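Local structure of 1-deoxy-D-xylulose 5-phosphate reductoisomerase (Zymomonas mobilis, 1R0K) at residues B[242-250]-B[257-265]. The protein catalyses the NADPH-dependent rearrangement and reduction of 1-deoxy-D-xylulose 5-phosphate to 2-C-methyl-D-erythritol 4-phosphate, a step of isoprenoid biosynthesis that needs a divalent metal cation. Residues are numbered along the deposited sequence; the frame is centred on the assembly and turned at random.
Sequences PQSVIHSMV and ILAQIGSPD
His247 and Gln260 form the side-chain hydrogen bond between strands 246-250 and 257-261: Gln260 NE2 donates to His247 ND1 at 2.7 Å. The donor lies close to the ring plane and the acceptor close to the amide plane, and the two planes are only 24° apart, so the N-H meets the ring nitrogen nearly in the plane of both groups. Gln260 reaches this position because its chain, after leaving with CG anti to the backbone N, bends at chi2 (-84°) and brings the amide back to the imidazole. On the other side of the ring, His247 NE2 lies 2.9 Å from a water that also sits near Gly262 O, while Val245 O stands over the ring centre, 3.4 Å above its plane. With an alanine in place of His247, the Gln260 amide would probably lose this acceptor and the water its ring partner.

The backbone bonds identify an antiparallel beta hairpin with a beta bulge. Val250 and Leu258 are a hydrogen-bonded pair: Val250 N donates to Leu258 O and Leu258 N to Val250 O, each at 2.9 Å. Ile246 opposite Ile261 and Met249 opposite Ala259 are non-hydrogen-bonded pairs, so His247 and Ser248 together face the single residue Gln260, whose O accepts from His247 N. Next to the Ile246-Ile261 pair, Gly262 N donates to Val245 O at 3.2 Å. Strand 257-261 pairs antiparallel with a strand of the second subunit, carrying the sheet across the dimer interface.

Apolar contacts gather on the face bearing Ile246, Met249, Ala259 and Ile261. The two isoleucines run alongside each other, CG1 of Ile246 3.9 Å from CG1 of Ile261. Met249 CG presses tightly on Ala259 CB at 3.4 Å, and Phe289 of the second subunit packs against Met249. From the opposite face, Ser248 touches Glu152, a predicted manganese ligand on helix 151-159.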
loop_
_atom_site.group_PDB
_atom_site.type_symbol
_atom_site.label_atom_id
_atom_site.label_comp_id
_atom_site.label_asym_id
_atom_site.label_seq_id
_atom_site.Cartn_x
_atom_site.Cartn_y
_atom_site.Cartn_z
ATOM N N PRO B 242 9.886 6.628 14.046
ATOM C CA PRO B 242 9.585 7.904 14.708
ATOM C C PRO B 242 8.539 8.815 14.062
ATOM O O PRO B 242 7.610 9.261 14.732
ATOM C CB PRO B 242 10.955 8.572 14.804
ATOM C CG PRO B 242 11.888 7.395 14.949
ATOM C CD PRO B 242 11.342 6.450 13.895
ATOM N N GLN B 243 8.689 9.090 12.770
ATOM C CA GLN B 243 7.760 9.982 12.069
ATOM C C GLN B 243 6.306 9.518 12.069
ATOM O O GLN B 243 5.390 10.330 11.946
ATOM C CB GLN B 243 8.213 10.190 10.621
ATOM C CG GLN B 243 9.545 10.923 10.445
ATOM C CD GLN B 243 10.743 10.077 10.828
ATOM O OE1 GLN B 243 10.693 8.849 10.782
ATOM N NE2 GLN B 243 11.837 10.733 11.182
ATOM N N SER B 244 6.093 8.211 12.187
ATOM C CA SER B 244 4.741 7.659 12.191
ATOM C C SER B 244 3.922 8.076 10.971
ATOM O O SER B 244 2.718 8.323 11.087
ATOM C CB SER B 244 3.991 8.079 13.464
ATOM O OG SER B 244 4.609 7.546 14.622
ATOM N N VAL B 245 4.565 8.171 9.809
ATOM C CA VAL B 245 3.844 8.538 8.592
ATOM C C VAL B 245 3.419 7.254 7.899
ATOM O O VAL B 245 2.351 7.193 7.290
ATOM C CB VAL B 245 4.696 9.421 7.647
ATOM C CG1 VAL B 245 4.694 10.854 8.162
ATOM C CG2 VAL B 245 6.115 8.900 7.566
ATOM N N ILE B 246 4.260 6.227 7.982
ATOM C CA ILE B 246 3.879 4.926 7.441
ATOM C C ILE B 246 3.124 4.366 8.642
ATOM O O ILE B 246 3.703 4.163 9.719
ATOM C CB ILE B 246 5.096 4.036 7.109
ATOM C CG1 ILE B 246 5.842 4.625 5.906
ATOM C CG2 ILE B 246 4.633 2.608 6.819
ATOM C CD1 ILE B 246 7.012 3.793 5.418
ATOM N N HIS B 247 1.829 4.147 8.459
ATOM C CA HIS B 247 0.965 3.693 9.539
ATOM C C HIS B 247 0.958 2.192 9.834
ATOM O O HIS B 247 0.435 1.776 10.867
ATOM C CB HIS B 247 -0.441 4.234 9.281
ATOM C CG HIS B 247 -0.494 5.733 9.236
ATOM N ND1 HIS B 247 -1.261 6.428 8.326
ATOM C CD2 HIS B 247 0.152 6.667 9.977
ATOM C CE1 HIS B 247 -1.082 7.726 8.504
ATOM N NE2 HIS B 247 -0.230 7.898 9.498
ATOM N N SER B 248 1.558 1.413 8.933
ATOM C CA SER B 248 1.731 -0.043 9.040
ATOM C C SER B 248 1.844 -0.689 7.664
ATOM O O SER B 248 1.524 -0.071 6.650
ATOM C CB SER B 248 0.621 -0.710 9.859
ATOM O OG SER B 248 0.930 -0.618 11.244
ATOM N N MET B 249 2.306 -1.935 7.621
ATOM C CA MET B 249 2.501 -2.586 6.334
ATOM C C MET B 249 2.209 -4.079 6.334
ATOM O O MET B 249 2.140 -4.719 7.390
ATOM C CB MET B 249 3.946 -2.366 5.880
ATOM C CG MET B 249 4.449 -0.942 6.053
ATOM S SD MET B 249 6.180 -0.745 5.540
ATOM C CE MET B 249 7.013 -0.811 7.111
ATOM N N VAL B 250 2.055 -4.625 5.130
ATOM C CA VAL B 250 1.802 -6.050 4.952
ATOM C C VAL B 250 2.665 -6.561 3.803
ATOM O O VAL B 250 2.598 -6.031 2.687
ATOM C CB VAL B 250 0.321 -6.340 4.591
ATOM C CG1 VAL B 250 0.133 -7.832 4.360
ATOM C CG2 VAL B 250 -0.604 -5.861 5.698
ATOM N N ILE B 257 5.508 -5.398 -0.521
ATOM C CA ILE B 257 5.082 -4.864 0.759
ATOM C C ILE B 257 4.151 -3.699 0.467
ATOM O O ILE B 257 4.539 -2.729 -0.188
ATOM C CB ILE B 257 6.274 -4.363 1.591
ATOM C CG1 ILE B 257 7.206 -5.534 1.915
ATOM C CG2 ILE B 257 5.766 -3.720 2.880
ATOM C CD1 ILE B 257 8.518 -5.119 2.559
ATOM N N LEU B 258 2.911 -3.814 0.922
ATOM C CA LEU B 258 1.940 -2.749 0.727
ATOM C C LEU B 258 1.898 -1.970 2.029
ATOM O O LEU B 258 1.816 -2.550 3.105
ATOM C CB LEU B 258 0.558 -3.325 0.405
ATOM C CG LEU B 258 0.479 -4.096 -0.915
ATOM C CD1 LEU B 258 -0.956 -4.542 -1.176
ATOM C CD2 LEU B 258 0.982 -3.203 -2.049
ATOM N N ALA B 259 1.968 -0.652 1.926
ATOM C CA ALA B 259 1.946 0.184 3.112
ATOM C C ALA B 259 0.892 1.273 2.978
ATOM O O ALA B 259 0.531 1.668 1.870
ATOM C CB ALA B 259 3.320 0.813 3.322
ATOM N N GLN B 260 0.378 1.732 4.109
ATOM C CA GLN B 260 -0.596 2.809 4.095
ATOM C C GLN B 260 0.152 3.960 4.745
ATOM O O GLN B 260 0.715 3.813 5.836
ATOM C CB GLN B 260 -1.847 2.443 4.891
ATOM C CG GLN B 260 -3.033 3.382 4.635
ATOM C CD GLN B 260 -2.993 4.649 5.483
ATOM O OE1 GLN B 260 -3.762 5.595 5.254
ATOM N NE2 GLN B 260 -2.108 4.671 6.469
ATOM N N ILE B 261 0.180 5.089 4.051
ATOM C CA ILE B 261 0.895 6.273 4.509
ATOM C C ILE B 261 -0.026 7.486 4.473
ATOM O O ILE B 261 -0.972 7.525 3.696
ATOM C CB ILE B 261 2.112 6.540 3.578
ATOM C CG1 ILE B 261 2.937 5.257 3.427
ATOM C CG2 ILE B 261 2.976 7.668 4.138
ATOM C CD1 ILE B 261 4.083 5.362 2.440
ATOM N N GLY B 262 0.243 8.476 5.316
ATOM C CA GLY B 262 -0.586 9.670 5.282
ATOM C C GLY B 262 -0.404 10.604 6.454
ATOM O O GLY B 262 0.422 10.356 7.327
ATOM N N SER B 263 -1.163 11.695 6.455
ATOM C CA SER B 263 -1.131 12.656 7.550
ATOM C C SER B 263 -1.794 11.942 8.730
ATOM O O SER B 263 -2.354 10.855 8.566
ATOM C CB SER B 263 -1.924 13.907 7.174
ATOM O OG SER B 263 -3.216 13.556 6.701
ATOM N N PRO B 264 -1.740 12.534 9.935
ATOM C CA PRO B 264 -2.350 11.900 11.108
ATOM C C PRO B 264 -3.864 12.076 11.291
ATOM O O PRO B 264 -4.443 11.523 12.227
ATOM C CB PRO B 264 -1.554 12.503 12.262
ATOM C CG PRO B 264 -1.261 13.884 11.764
ATOM C CD PRO B 264 -0.863 13.651 10.334
ATOM N N ASP B 265 -4.501 12.837 10.403
ATOM C CA ASP B 265 -5.943 13.087 10.486
ATOM C C ASP B 265 -6.732 11.777 10.572
ATOM O O ASP B 265 -6.704 10.960 9.646
ATOM C CB ASP B 265 -6.401 13.869 9.256
ATOM C CG ASP B 265 -7.726 14.583 9.470
ATOM O OD1 ASP B 265 -8.643 13.992 10.079
ATOM O OD2 ASP B 265 -7.848 15.739 9.012
HETATM O O HOH W 1 0.601 10.629 9.992
#